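Local coordinates for Tat pathway signal sequence domain protein (PDB 4Q9A) that is probably a GDSL-like lipase or acylhydrolase of the SGNH hydrolase clan, consistent with hydrolysis of ester bonds, though its substrate is not known, at residues V21-G26 and F94-L99; R40-E45 and P68-R73; Q142-E147 and N181-P186. One frame throughout, in Å; residues are numbered along the deposited sequence.

Contact 1. Residues V21-G26 and F94-L99; sequences VILFQG and FQPDVL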
ATOM      1  N   VAL A  21     -16.154  11.607   4.048  1.00 49.78           N
ATOM      2  CA  VAL A  21     -15.146  11.452   5.101  1.00 48.05           C
ATOM      3  C   VAL A  21     -15.116   9.974   5.543  1.00 49.17           C
ATOM      4  O   VAL A  21     -16.155   9.410   5.908  1.00 49.55           O
ATOM      5  CB  VAL A  21     -15.385  12.462   6.273  1.00 50.88           C
ATOM      6  CG1 VAL A  21     -14.587  12.107   7.530  1.00 49.50           C
ATOM      7  CG2 VAL A  21     -15.048  13.877   5.831  1.00 50.68           C
ATOM      8  N   ILE A  22     -13.926   9.351   5.480  1.00 41.98           N
ATOM      9  CA  ILE A  22     -13.742   7.956   5.924  1.00 40.17           C
ATOM     10  C   ILE A  22     -12.787   7.981   7.116  1.00 45.40           C
ATOM     11  O   ILE A  22     -11.710   8.585   7.039  1.00 44.98           O
ATOM     12  CB  ILE A  22     -13.293   6.969   4.808  1.00 40.84           C
ATOM     13  CG1 ILE A  22     -14.329   6.920   3.670  1.00 39.37           C
ATOM     14  CG2 ILE A  22     -13.079   5.570   5.374  1.00 40.13           C
ATOM     15  CD1 ILE A  22     -13.707   6.825   2.292  1.00 32.43           C
ATOM     16  N   LEU A  23     -13.215   7.367   8.232  1.00 42.60           N
ATOM     17  CA  LEU A  23     -12.436   7.362   9.459  1.00 42.44           C
ATOM     18  C   LEU A  23     -12.210   5.949   9.962  1.00 45.77           C
ATOM     19  O   LEU A  23     -13.155   5.196  10.198  1.00 46.77           O
ATOM     20  CB  LEU A  23     -13.114   8.231  10.553  1.00 42.67           C
ATOM     21  CG  LEU A  23     -12.493   8.209  11.954  1.00 47.43           C
ATOM     22  CD1 LEU A  23     -11.093   8.812  11.968  1.00 47.25           C
ATOM     23  CD2 LEU A  23     -13.381   8.906  12.941  1.00 51.41           C
ATOM     24  N   PHE A  24     -10.939   5.629  10.176  1.00 39.57           N
ATOM     25  CA  PHE A  24     -10.469   4.357  10.720  1.00 36.99           C
ATOM     26  C   PHE A  24     -10.194   4.552  12.187  1.00 44.74           C
ATOM     27  O   PHE A  24      -9.490   5.495  12.590  1.00 47.39           O
ATOM     28  CB  PHE A  24      -9.224   3.850   9.968  1.00 35.46           C
ATOM     29  CG  PHE A  24      -9.565   3.436   8.562  1.00 33.61           C
ATOM     30  CD1 PHE A  24      -9.546   4.360   7.521  1.00 33.63           C
ATOM     31  CD2 PHE A  24      -9.949   2.136   8.280  1.00 33.89           C
ATOM     32  CE1 PHE A  24      -9.917   3.987   6.231  1.00 33.77           C
ATOM     33  CE2 PHE A  24     -10.294   1.761   6.982  1.00 36.26           C
ATOM     34  CZ  PHE A  24     -10.289   2.694   5.969  1.00 33.60           C
ATOM     35  N   GLN A  25     -10.798   3.697  12.986  1.00 40.70           N
ATOM     36  CA  GLN A  25     -10.681   3.752  14.426  1.00 41.80           C
ATOM     37  C   GLN A  25     -10.340   2.339  14.950  1.00 48.77           C
ATOM     38  O   GLN A  25     -10.749   1.330  14.344  1.00 49.14           O
ATOM     39  CB  GLN A  25     -11.996   4.317  14.993  1.00 43.60           C
ATOM     40  CG  GLN A  25     -12.005   4.593  16.473  1.00 55.60           C
ATOM     41  CD  GLN A  25     -11.035   5.652  16.890  1.00 57.74           C
ATOM     42  OE1 GLN A  25      -9.971   5.360  17.447  1.00 53.71           O
ATOM     43  NE2 GLN A  25     -11.427   6.892  16.711  1.00 36.56           N
ATOM     44  N   GLY A  26      -9.538   2.293  16.020  1.00 46.42           N
ATOM     45  CA  GLY A  26      -9.072   1.056  16.630  1.00 46.73           C
ATOM     46  C   GLY A  26      -7.898   1.144  17.584  1.00 51.68           C
ATOM     47  O   GLY A  26      -7.755   2.113  18.331  1.00 51.90           O
ATOM     48  N   PHE A  94     -15.204  14.519  13.590  1.00 42.66           N
ATOM     49  CA  PHE A  94     -14.926  14.321  12.176  1.00 41.17           C
ATOM     50  C   PHE A  94     -16.180  14.264  11.343  1.00 45.41           C
ATOM     51  O   PHE A  94     -16.098  14.449  10.119  1.00 43.62           O
ATOM     52  CB  PHE A  94     -14.135  13.013  11.978  1.00 41.70           C
ATOM     53  CG  PHE A  94     -12.723  13.110  12.467  1.00 42.12           C
ATOM     54  CD1 PHE A  94     -12.415  12.879  13.804  1.00 44.82           C
ATOM     55  CD2 PHE A  94     -11.701  13.475  11.604  1.00 43.65           C
ATOM     56  CE1 PHE A  94     -11.104  13.003  14.268  1.00 45.39           C
ATOM     57  CE2 PHE A  94     -10.378  13.585  12.067  1.00 46.54           C
ATOM     58  CZ  PHE A  94     -10.090  13.337  13.393  1.00 44.68           C
ATOM     59  N   GLN A  95     -17.331  13.943  11.991  1.00 43.37           N
ATOM     60  CA  GLN A  95     -18.627  13.712  11.345  1.00 43.34           C
ATOM     61  C   GLN A  95     -18.416  12.707  10.194  1.00 49.30           C
ATOM     62  O   GLN A  95     -18.688  13.043   9.036  1.00 50.36           O
ATOM     63  CB  GLN A  95     -19.252  15.027  10.875  1.00 44.29           C
ATOM     64  CG  GLN A  95     -19.884  15.795  11.993  1.00 46.86           C
ATOM     65  CD  GLN A  95     -20.229  17.170  11.535  1.00 68.10           C
ATOM     66  OE1 GLN A  95     -21.042  17.354  10.622  1.00 60.42           O
ATOM     67  NE2 GLN A  95     -19.583  18.165  12.146  1.00 66.56           N
ATOM     68  N   PRO A  96     -17.832  11.509  10.474  1.00 46.12           N
ATOM     69  CA  PRO A  96     -17.524  10.578   9.380  1.00 45.94           C
ATOM     70  C   PRO A  96     -18.744  10.032   8.650  1.00 50.77           C
ATOM     71  O   PRO A  96     -19.740   9.630   9.266  1.00 50.45           O
ATOM     72  CB  PRO A  96     -16.768   9.443  10.079  1.00 47.21           C
ATOM     73  CG  PRO A  96     -17.218   9.511  11.512  1.00 51.56           C
ATOM     74  CD  PRO A  96     -17.396  10.959  11.777  1.00 47.52           C
ATOM     75  N   ASP A  97     -18.641  10.005   7.320  1.00 47.22           N
ATOM     76  CA  ASP A  97     -19.659   9.439   6.443  1.00 47.15           C
ATOM     77  C   ASP A  97     -19.577   7.897   6.518  1.00 52.38           C
ATOM     78  O   ASP A  97     -20.601   7.196   6.466  1.00 53.95           O
ATOM     79  CB  ASP A  97     -19.463   9.976   5.015  1.00 48.53           C
ATOM     80  CG  ASP A  97     -19.774  11.469   4.894  1.00 56.37           C
ATOM     81  OD1 ASP A  97     -20.897  11.873   5.254  1.00 58.66           O
ATOM     82  OD2 ASP A  97     -18.899  12.227   4.430  1.00 57.98           O
ATOM     83  N   VAL A  98     -18.340   7.390   6.679  1.00 48.01           N
ATOM     84  CA  VAL A  98     -18.006   5.972   6.805  1.00 47.44           C
ATOM     85  C   VAL A  98     -17.017   5.826   7.964  1.00 49.70           C
ATOM     86  O   VAL A  98     -15.925   6.398   7.932  1.00 49.49           O
ATOM     87  CB  VAL A  98     -17.458   5.381   5.480  1.00 51.16           C
ATOM     88  CG1 VAL A  98     -17.003   3.938   5.658  1.00 50.76           C
ATOM     89  CG2 VAL A  98     -18.496   5.474   4.378  1.00 51.86           C
ATOM     90  N   LEU A  99     -17.415   5.082   8.988  1.00 44.18           N
ATOM     91  CA  LEU A  99     -16.584   4.848  10.163  1.00 42.73           C
ATOM     92  C   LEU A  99     -16.235   3.356  10.259  1.00 43.01           C
ATOM     93  O   LEU A  99     -17.106   2.512  10.146  1.00 41.76           O
ATOM     94  CB  LEU A  99     -17.317   5.356  11.433  1.00 43.58           C
ATOM     95  CG  LEU A  99     -16.764   4.950  12.800  1.00 47.96           C
ATOM     96  CD1 LEU A  99     -15.463   5.676  13.126  1.00 47.87           C
ATOM     97  CD2 LEU A  99     -17.785   5.177  13.858  1.00 50.92           C
TER
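The Phe94 ring and the Asp97 carboxylate are the flat groups, and they meet Leu23 and Val21. Leu23 CD2 approaches the Phe94 ring obliquely, 4.2 Å from Phe94 CD1. The same ring also meets Tyr71 at a slant. The Asp97 carboxylate takes the N-H of Val21. Its OD2 is 2.8 Å from Val21 N and uses the anti lone pair, with a nearly straight 165° at the hydrogen. Its other oxygen, Asp97 OD1, has a long, weak ion pair with Lys17. Pro96 packs along Leu23 as an apolar ring. Leu23 CB is 3.9 Å from Pro96 CB, Pro96 CG lies near Leu23 CD2, and the two side chains cross obliquely. Leu23 and Leu99 both have CG anti to the backbone N and lie side by side, with Leu23 CD2 3.8 Å from Leu99 CD1.

Behind these groups two parallel strands pair. Strands 21-26 and 98-102 are neighbours in the central sheet of the SGNH hydrolase fold. Strand 21-26 runs into the GDS motif that names the family. Gly26 is its glycine, and its serine, Ser28, is a phosphoserine in this crystal. In relatives that serine is the nucleophile.

The backbone bonds alternate between the strands. Val98 N gives to Val21 O at 3.1 Å, and Leu23 N gives to Val98 O at 2.9 Å. Asp97 N adds a weak bond to Val21 O, so Asp97 grips both polar backbone atoms of Val21. Two CA-H...O contacts, Ile22 CA to Val98 O and Leu99 CA to Leu23 O, add to the pairing. On the face opposite Leu23, Ile22 and Val98 point the same way, with Ile22 CG1 3.9 Å from Val98 CB. Val21 CG1 rests on Pro96 CA and on the carbonyl oxygen of Phe94, both 3.8 Å away.

Contact 2. Residues R40-E45 and P68-R73; sequences RCNTME and PKIYNR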
ATOM      1  N   ARG A  40      -4.083  16.959   8.559  1.00 48.32           N
ATOM      2  CA  ARG A  40      -4.378  16.768   7.146  1.00 46.48           C
ATOM      3  C   ARG A  40      -4.752  15.339   6.855  1.00 47.30           C
ATOM      4  O   ARG A  40      -4.102  14.413   7.357  1.00 47.62           O
ATOM      5  CB  ARG A  40      -3.147  17.114   6.272  1.00 47.09           C
ATOM      6  CG  ARG A  40      -2.620  18.544   6.378  1.00 48.24           C
ATOM      7  CD  ARG A  40      -1.962  18.944   5.086  1.00 45.79           C
ATOM      8  NE  ARG A  40      -0.713  18.212   4.870  1.00 54.25           N
ATOM      9  CZ  ARG A  40      -0.133  18.067   3.686  1.00 70.82           C
ATOM     10  NH1 ARG A  40      -0.679  18.607   2.599  1.00 60.70           N
ATOM     11  NH2 ARG A  40       0.999  17.384   3.575  1.00 54.40           N
ATOM     12  N   CYS A  41      -5.733  15.151   5.963  1.00 40.05           N
ATOM     13  CA  CYS A  41      -6.132  13.834   5.494  1.00 37.89           C
ATOM     14  C   CYS A  41      -5.181  13.393   4.398  1.00 42.10           C
ATOM     15  O   CYS A  41      -4.341  14.170   3.931  1.00 42.24           O
ATOM     16  CB  CYS A  41      -7.564  13.860   4.982  1.00 37.69           C
ATOM     17  SG  CYS A  41      -7.842  15.009   3.595  1.00 41.82           S
ATOM     18  N   ASN A  42      -5.336  12.136   3.981  1.00 38.16           N
ATOM     19  CA  ASN A  42      -4.703  11.474   2.846  1.00 37.04           C
ATOM     20  C   ASN A  42      -3.175  11.620   2.757  1.00 40.85           C
ATOM     21  O   ASN A  42      -2.642  11.671   1.644  1.00 40.61           O
ATOM     22  CB  ASN A  42      -5.377  11.937   1.541  1.00 34.69           C
ATOM     23  CG  ASN A  42      -6.886  11.806   1.573  1.00 49.60           C
ATOM     24  OD1 ASN A  42      -7.462  11.055   2.374  1.00 42.01           O
ATOM     25  ND2 ASN A  42      -7.564  12.539   0.707  1.00 45.35           N
ATOM     26  N   THR A  43      -2.469  11.575   3.910  1.00 38.13           N
ATOM     27  CA  THR A  43      -0.996  11.606   3.937  1.00 38.86           C
ATOM     28  C   THR A  43      -0.438  10.362   4.639  1.00 44.03           C
ATOM     29  O   THR A  43      -1.159   9.700   5.386  1.00 42.45           O
ATOM     30  CB  THR A  43      -0.408  12.892   4.612  1.00 44.27           C
ATOM     31  OG1 THR A  43      -0.529  12.835   6.039  1.00 46.00           O
ATOM     32  CG2 THR A  43      -0.933  14.215   4.020  1.00 36.78           C
HETATM   33  N   MSE A  44       0.868  10.087   4.443  1.00 43.88           N
HETATM   34  CA  MSE A  44       1.587   8.999   5.113  1.00 44.82           C
HETATM   35  C   MSE A  44       1.528   9.187   6.635  1.00 46.98           C
HETATM   36  O   MSE A  44       1.256   8.245   7.375  1.00 45.23           O
HETATM   37  CB  MSE A  44       3.041   8.983   4.639  1.00 49.04           C
HETATM   38  CG  MSE A  44       3.242   8.192   3.355  1.00 58.23           C
HETATM   39 SE   MSE A  44       3.032   6.278   3.658  0.75 67.43          SE
HETATM   40  CE  MSE A  44       4.715   5.961   4.701  1.00 65.45           C
ATOM     41  N   GLU A  45       1.749  10.443   7.075  1.00 44.28           N
ATOM     42  CA  GLU A  45       1.701  10.905   8.463  1.00 44.37           C
ATOM     43  C   GLU A  45       0.326  10.641   9.074  1.00 52.08           C
ATOM     44  O   GLU A  45       0.246  10.285  10.251  1.00 53.85           O
ATOM     45  CB  GLU A  45       2.007  12.415   8.549  1.00 45.65           C
ATOM     46  CG  GLU A  45       3.383  12.856   8.078  1.00 48.84           C
ATOM     47  CD  GLU A  45       3.645  12.895   6.585  1.00 69.28           C
ATOM     48  OE1 GLU A  45       2.694  13.126   5.803  1.00 55.13           O
ATOM     49  OE2 GLU A  45       4.822  12.712   6.196  1.00 73.36           O
ATOM     50  N   PRO A  68     -12.202  11.263  -1.761  1.00 43.80           N
ATOM     51  CA  PRO A  68     -12.518  11.055  -0.342  1.00 43.05           C
ATOM     52  C   PRO A  68     -11.451  11.615   0.602  1.00 46.04           C
ATOM     53  O   PRO A  68     -10.267  11.700   0.238  1.00 46.05           O
ATOM     54  CB  PRO A  68     -12.612   9.530  -0.225  1.00 44.46           C
ATOM     55  CG  PRO A  68     -11.808   8.997  -1.316  1.00 48.33           C
ATOM     56  CD  PRO A  68     -11.820   9.994  -2.419  1.00 44.83           C
ATOM     57  N   LYS A  69     -11.886  12.031   1.797  1.00 40.71           N
ATOM     58  CA  LYS A  69     -10.992  12.550   2.830  1.00 40.27           C
ATOM     59  C   LYS A  69     -10.891  11.454   3.878  1.00 43.53           C
ATOM     60  O   LYS A  69     -11.883  11.169   4.565  1.00 42.74           O
ATOM     61  CB  LYS A  69     -11.492  13.897   3.420  1.00 41.83           C
ATOM     62  CG  LYS A  69     -12.102  14.896   2.415  1.00 36.67           C
ATOM     63  CD  LYS A  69     -12.033  16.331   2.949  1.00 44.93           C
ATOM     64  CE  LYS A  69     -13.147  17.195   2.436  1.00 60.90           C
ATOM     65  NZ  LYS A  69     -13.102  18.554   3.017  1.00 59.11           N
ATOM     66  N   ILE A  70      -9.727  10.770   3.931  1.00 39.32           N
ATOM     67  CA  ILE A  70      -9.504   9.616   4.809  1.00 38.45           C
ATOM     68  C   ILE A  70      -8.622   9.988   6.016  1.00 43.94           C
ATOM     69  O   ILE A  70      -7.575  10.634   5.872  1.00 45.26           O
ATOM     70  CB  ILE A  70      -8.946   8.401   4.014  1.00 40.83           C
ATOM     71  CG1 ILE A  70      -9.780   8.163   2.719  1.00 40.69           C
ATOM     72  CG2 ILE A  70      -8.950   7.134   4.885  1.00 40.67           C
ATOM     73  CD1 ILE A  70      -9.209   7.218   1.720  1.00 37.61           C
ATOM     74  N   TYR A  71      -9.081   9.578   7.210  1.00 39.81           N
ATOM     75  CA  TYR A  71      -8.446   9.849   8.502  1.00 39.42           C
ATOM     76  C   TYR A  71      -8.250   8.566   9.302  1.00 41.65           C
ATOM     77  O   TYR A  71      -9.006   7.610   9.118  1.00 39.89           O
ATOM     78  CB  TYR A  71      -9.311  10.845   9.316  1.00 39.81           C
ATOM     79  CG  TYR A  71      -9.347  12.227   8.712  1.00 40.82           C
ATOM     80  CD1 TYR A  71      -8.342  13.151   8.977  1.00 42.32           C
ATOM     81  CD2 TYR A  71     -10.388  12.616   7.875  1.00 41.93           C
ATOM     82  CE1 TYR A  71      -8.368  14.426   8.421  1.00 42.02           C
ATOM     83  CE2 TYR A  71     -10.423  13.890   7.310  1.00 43.23           C
ATOM     84  CZ  TYR A  71      -9.412  14.795   7.592  1.00 50.46           C
ATOM     85  OH  TYR A  71      -9.397  16.049   7.042  1.00 53.28           O
ATOM     86  N   ASN A  72      -7.246   8.568  10.208  1.00 37.67           N
ATOM     87  CA  ASN A  72      -6.928   7.467  11.121  1.00 37.39           C
ATOM     88  C   ASN A  72      -6.850   8.021  12.541  1.00 43.31           C
ATOM     89  O   ASN A  72      -6.116   8.987  12.782  1.00 43.98           O
ATOM     90  CB  ASN A  72      -5.609   6.776  10.718  1.00 34.07           C
ATOM     91  CG  ASN A  72      -5.177   5.558  11.531  1.00 55.41           C
ATOM     92  OD1 ASN A  72      -5.740   5.197  12.579  1.00 44.78           O
ATOM     93  ND2 ASN A  72      -4.105   4.916  11.082  1.00 51.78           N
ATOM     94  N   ARG A  73      -7.620   7.439  13.480  1.00 39.88           N
ATOM     95  CA  ARG A  73      -7.564   7.905  14.868  1.00 39.84           C
ATOM     96  C   ARG A  73      -7.232   6.766  15.873  1.00 44.07           C
ATOM     97  O   ARG A  73      -7.278   6.993  17.091  1.00 43.86           O
ATOM     98  CB  ARG A  73      -8.842   8.659  15.270  1.00 36.49           C
ATOM     99  CG  ARG A  73      -8.885  10.093  14.734  1.00 46.30           C
ATOM    100  CD  ARG A  73      -7.702  10.972  15.149  1.00 49.97           C
ATOM    101  NE  ARG A  73      -6.985  11.523  13.994  1.00 50.19           N
ATOM    102  CZ  ARG A  73      -5.874  12.255  14.071  1.00 64.35           C
ATOM    103  NH1 ARG A  73      -5.324  12.521  15.252  1.00 52.71           N
ATOM    104  NH2 ARG A  73      -5.288  12.696  12.968  1.00 49.72           N
TER
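Asn42 holds 68-73 by three hydrogen bonds, one from its backbone and two from its side chain. Asn42 N gives to Ile70 O at 3.3 Å. The side-chain amide reaches back from Ile70 to Pro68, just before the strand. Its OD1 accepts from Ile70 N at 2.8 Å, with the donor tilted 20° from the carbonyl plane. Its ND2 gives to Pro68 O at 2.9 Å. CG of Asn42 lies beside its own backbone N (chi1 -51°), and the N-H and the amide both face 68-70. Both polar backbone atoms of Ile70 are thus bound by one residue. The Ile70 side chain crosses that of Asn42 at about a right angle, with Asn42 OD1 beside Ile70 CB and CG1.

Strand 69-72 is an outermost strand of the parallel sheet within this chain. Lys69 and Tyr71 bond to strand 21-26 on its inner side. The loop 40-43 bonds to its outer side, just before helix 44-47, for which Thr43 is the N-cap.

Aromatic contact is carried by Cys41. Its CB makes a CH-pi contact over one face of the Tyr71 ring, 3.7 Å from the centroid and offset toward the rim. Cys41 SG makes an oblique sulfur-aromatic contact, 5.0 Å from the same centroid.

Other packing is small. Cys41 SG touches Lys69 CB at 3.8 Å. Beyond the two segments, Ile70 packs on Leu59 and Leu60 of helix 51-62 and on Phe47.

Contact 3. Residues Q142-E147 and N181-P186; sequences QIVLCE and NTIFVP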
ATOM      1  N   GLN A 142     -22.267   5.272   8.134  1.00 47.57           N
ATOM      2  CA  GLN A 142     -22.192   3.896   7.725  1.00 45.02           C
ATOM      3  C   GLN A 142     -21.036   3.277   8.499  1.00 48.65           C
ATOM      4  O   GLN A 142     -19.894   3.735   8.375  1.00 46.09           O
ATOM      5  CB  GLN A 142     -21.981   3.819   6.215  1.00 45.29           C
ATOM      6  CG  GLN A 142     -23.153   4.304   5.398  1.00 38.54           C
ATOM      7  CD  GLN A 142     -22.855   4.190   3.925  1.00 53.37           C
ATOM      8  OE1 GLN A 142     -22.862   3.098   3.334  1.00 60.14           O
ATOM      9  NE2 GLN A 142     -22.603   5.317   3.292  1.00 28.44           N
ATOM     10  N   ILE A 143     -21.338   2.275   9.348  1.00 47.03           N
ATOM     11  CA  ILE A 143     -20.318   1.609  10.154  1.00 45.68           C
ATOM     12  C   ILE A 143     -19.837   0.299   9.470  1.00 49.13           C
ATOM     13  O   ILE A 143     -20.630  -0.488   8.932  1.00 49.87           O
ATOM     14  CB  ILE A 143     -20.788   1.350  11.616  1.00 48.88           C
ATOM     15  CG1 ILE A 143     -21.383   2.606  12.252  1.00 48.83           C
ATOM     16  CG2 ILE A 143     -19.639   0.795  12.471  1.00 49.91           C
ATOM     17  CD1 ILE A 143     -22.086   2.369  13.573  1.00 55.36           C
ATOM     18  N   VAL A 144     -18.505   0.112   9.508  1.00 43.20           N
ATOM     19  CA  VAL A 144     -17.735  -1.039   9.072  1.00 41.34           C
ATOM     20  C   VAL A 144     -17.122  -1.575  10.349  1.00 45.64           C
ATOM     21  O   VAL A 144     -16.188  -0.973  10.876  1.00 43.92           O
ATOM     22  CB  VAL A 144     -16.657  -0.733   7.984  1.00 42.68           C
ATOM     23  CG1 VAL A 144     -16.030  -2.014   7.474  1.00 41.98           C
ATOM     24  CG2 VAL A 144     -17.223   0.064   6.831  1.00 42.48           C
ATOM     25  N   LEU A 145     -17.703  -2.653  10.891  1.00 44.43           N
ATOM     26  CA  LEU A 145     -17.200  -3.314  12.090  1.00 44.07           C
ATOM     27  C   LEU A 145     -16.339  -4.494  11.651  1.00 50.67           C
ATOM     28  O   LEU A 145     -16.801  -5.333  10.880  1.00 52.09           O
ATOM     29  CB  LEU A 145     -18.347  -3.739  13.018  1.00 43.98           C
ATOM     30  CG  LEU A 145     -17.931  -4.156  14.429  1.00 47.63           C
ATOM     31  CD1 LEU A 145     -17.371  -2.983  15.233  1.00 46.24           C
ATOM     32  CD2 LEU A 145     -19.072  -4.809  15.150  1.00 50.69           C
ATOM     33  N   CYS A 146     -15.071  -4.518  12.093  1.00 47.68           N
ATOM     34  CA  CYS A 146     -14.080  -5.534  11.731  1.00 48.44           C
ATOM     35  C   CYS A 146     -13.967  -6.632  12.792  1.00 52.38           C
ATOM     36  O   CYS A 146     -14.066  -6.358  14.002  1.00 52.79           O
ATOM     37  CB  CYS A 146     -12.726  -4.878  11.494  1.00 49.03           C
ATOM     38  SG  CYS A 146     -12.717  -3.627  10.186  1.00 52.79           S
ATOM     39  N   GLU A 147     -13.719  -7.865  12.331  1.00 48.02           N
ATOM     40  CA  GLU A 147     -13.563  -9.025  13.205  1.00 48.49           C
ATOM     41  C   GLU A 147     -12.182  -9.003  13.891  1.00 52.18           C
ATOM     42  O   GLU A 147     -11.161  -9.037  13.181  1.00 50.70           O
ATOM     43  CB  GLU A 147     -13.752 -10.353  12.413  1.00 50.08           C
ATOM     44  CG  GLU A 147     -13.835 -11.597  13.284  1.00 55.69           C
ATOM     45  CD  GLU A 147     -14.004 -12.922  12.566  1.00 74.75           C
ATOM     46  OE1 GLU A 147     -13.468 -13.076  11.444  1.00 58.28           O
ATOM     47  OE2 GLU A 147     -14.651 -13.825  13.145  1.00 72.12           O
ATOM     48  N   ASN A 181     -26.896  -3.711  12.170  1.00 56.52           N
ATOM     49  CA  ASN A 181     -26.937  -3.933  10.714  1.00 56.26           C
ATOM     50  C   ASN A 181     -25.793  -3.177   9.982  1.00 56.89           C
ATOM     51  O   ASN A 181     -26.022  -2.416   9.035  1.00 55.62           O
ATOM     52  CB  ASN A 181     -28.311  -3.592  10.130  1.00 59.29           C
ATOM     53  CG  ASN A 181     -28.433  -3.948   8.669  1.00 77.30           C
ATOM     54  OD1 ASN A 181     -28.035  -5.037   8.228  1.00 69.82           O
ATOM     55  ND2 ASN A 181     -28.886  -2.989   7.872  1.00 66.81           N
ATOM     56  N   THR A 182     -24.561  -3.405  10.449  1.00 51.86           N
ATOM     57  CA  THR A 182     -23.349  -2.807   9.887  1.00 50.84           C
ATOM     58  C   THR A 182     -22.688  -3.762   8.882  1.00 52.27           C
ATOM     59  O   THR A 182     -23.139  -4.900   8.707  1.00 51.92           O
ATOM     60  CB  THR A 182     -22.350  -2.475  11.018  1.00 61.44           C
ATOM     61  OG1 THR A 182     -21.771  -3.683  11.505  1.00 63.99           O
ATOM     62  CG2 THR A 182     -22.980  -1.710  12.158  1.00 60.75           C
ATOM     63  N   ILE A 183     -21.597  -3.300   8.256  1.00 46.15           N
ATOM     64  CA  ILE A 183     -20.784  -4.154   7.387  1.00 45.59           C
ATOM     65  C   ILE A 183     -19.815  -4.890   8.337  1.00 49.94           C
ATOM     66  O   ILE A 183     -19.374  -4.308   9.346  1.00 48.44           O
ATOM     67  CB  ILE A 183     -20.063  -3.382   6.231  1.00 46.26           C
ATOM     68  CG1 ILE A 183     -21.087  -2.682   5.283  1.00 46.09           C
ATOM     69  CG2 ILE A 183     -19.037  -4.264   5.479  1.00 43.51           C
ATOM     70  CD1 ILE A 183     -21.444  -3.371   4.000  1.00 46.86           C
ATOM     71  N   PHE A 184     -19.539  -6.173   8.043  1.00 45.99           N
ATOM     72  CA  PHE A 184     -18.661  -6.969   8.874  1.00 45.05           C
ATOM     73  C   PHE A 184     -17.466  -7.524   8.049  1.00 49.73           C
ATOM     74  O   PHE A 184     -17.658  -8.226   7.048  1.00 50.48           O
ATOM     75  CB  PHE A 184     -19.466  -8.074   9.570  1.00 47.07           C
ATOM     76  CG  PHE A 184     -18.684  -8.813  10.625  1.00 48.62           C
ATOM     77  CD1 PHE A 184     -18.321  -8.187  11.818  1.00 51.46           C
ATOM     78  CD2 PHE A 184     -18.284 -10.129  10.420  1.00 51.61           C
ATOM     79  CE1 PHE A 184     -17.571  -8.870  12.788  1.00 53.02           C
ATOM     80  CE2 PHE A 184     -17.536 -10.810  11.387  1.00 54.96           C
ATOM     81  CZ  PHE A 184     -17.198 -10.181  12.573  1.00 52.95           C
ATOM     82  N   VAL A 185     -16.233  -7.170   8.449  1.00 44.85           N
ATOM     83  CA  VAL A 185     -15.041  -7.666   7.748  1.00 43.87           C
ATOM     84  C   VAL A 185     -14.549  -8.910   8.533  1.00 47.84           C
ATOM     85  O   VAL A 185     -14.148  -8.778   9.694  1.00 46.02           O
ATOM     86  CB  VAL A 185     -13.922  -6.603   7.510  1.00 46.19           C
ATOM     87  CG1 VAL A 185     -12.965  -7.083   6.426  1.00 46.14           C
ATOM     88  CG2 VAL A 185     -14.498  -5.244   7.125  1.00 44.80           C
ATOM     89  N   PRO A 186     -14.662 -10.135   7.951  1.00 46.77           N
ATOM     90  CA  PRO A 186     -14.288 -11.349   8.704  1.00 47.34           C
ATOM     91  C   PRO A 186     -12.807 -11.705   8.563  1.00 51.09           C
ATOM     92  O   PRO A 186     -12.450 -12.703   7.914  1.00 52.32           O
ATOM     93  CB  PRO A 186     -15.198 -12.419   8.095  1.00 49.76           C
ATOM     94  CG  PRO A 186     -15.448 -11.949   6.687  1.00 53.68           C
ATOM     95  CD  PRO A 186     -15.153 -10.481   6.599  1.00 48.61           C
TER
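A beta-alpha-beta crossover joins strands 142-146 and 183-185, with helix 167-179 in the connection. They are the last two strands of the parallel central sheet, and 183-185 is outermost within this chain. Their short axes come within 4.7 Å and are twisted by 27°. Four backbone bonds zip them together: Ile183 N to Ile143 O, Leu145 N to Ile183 O, Val185 N to Leu145 O, and Glu147 N to Val185 O. The last is 2.8 Å long.

Ile183 O accepts from two donors. Leu145 N reaches it at 2.8 Å, and Thr182 OG1 at 3.3 Å from the opposite face of its plane. The hydroxyl of Thr182 donates from well above that carbonyl plane. OG1 lies between the backbone N and the carbonyl carbon (chi1 73°). Thr182 CG2 meets Ile143 CB at 3.8 Å, the two side chains set at a slant.

On the face of Leu145, the Phe184 ring leans across the strand pair toward Glu147. Phe184 CZ is 3.5 Å from Glu147 CB. The ring and the carboxylate planes are 65° apart. Helix 167-179 packs on the ring through Ala173, Arg174 and Ser177. The Glu147 chain runs on extended, and its OE1 lies beside Pro186. There OE1 accepts a hydrogen bond from Gln188 N, in the first turn of helix 187-194, for which Pro186 is the N-cap residue. This bond links the residue after strand 142-146 to the start of that helix. Glu147 OE2 has a long, weak ion pair with Arg170.

The other face carries Val144, Cys146, Ile183 and Val185. From helix 212-226, Trp222 packs on Val144 and Cys146, and Met221 on Val185. Ile183 meets Ile14. Here Val185 CG2 reaches Val144 CG1 at 3.6 Å and Cys146 SG at 3.9 Å.

In the fold
All three contacts belong to one five-stranded parallel sheet, ordered 69-72, 21-26, 98-102, 142-146, 183-185. Contact 1 joins the second and third strands. Contact 2 packs a loop on the outer side of the first, and contact 3 pairs the last two. Along the chain, contact 2 is nested in the loop closed by contact 1, and contact 3 follows both. The centres of contacts 1 and 2 lie about 10 Å apart, those of contacts 1 and 3 about 13 Å. Backbone pairing links contact 1 to each of the others. Contacts 2 and 3 do not touch; their centres are about 20 Å apart. Together they span the sheet that carries the GDS motif.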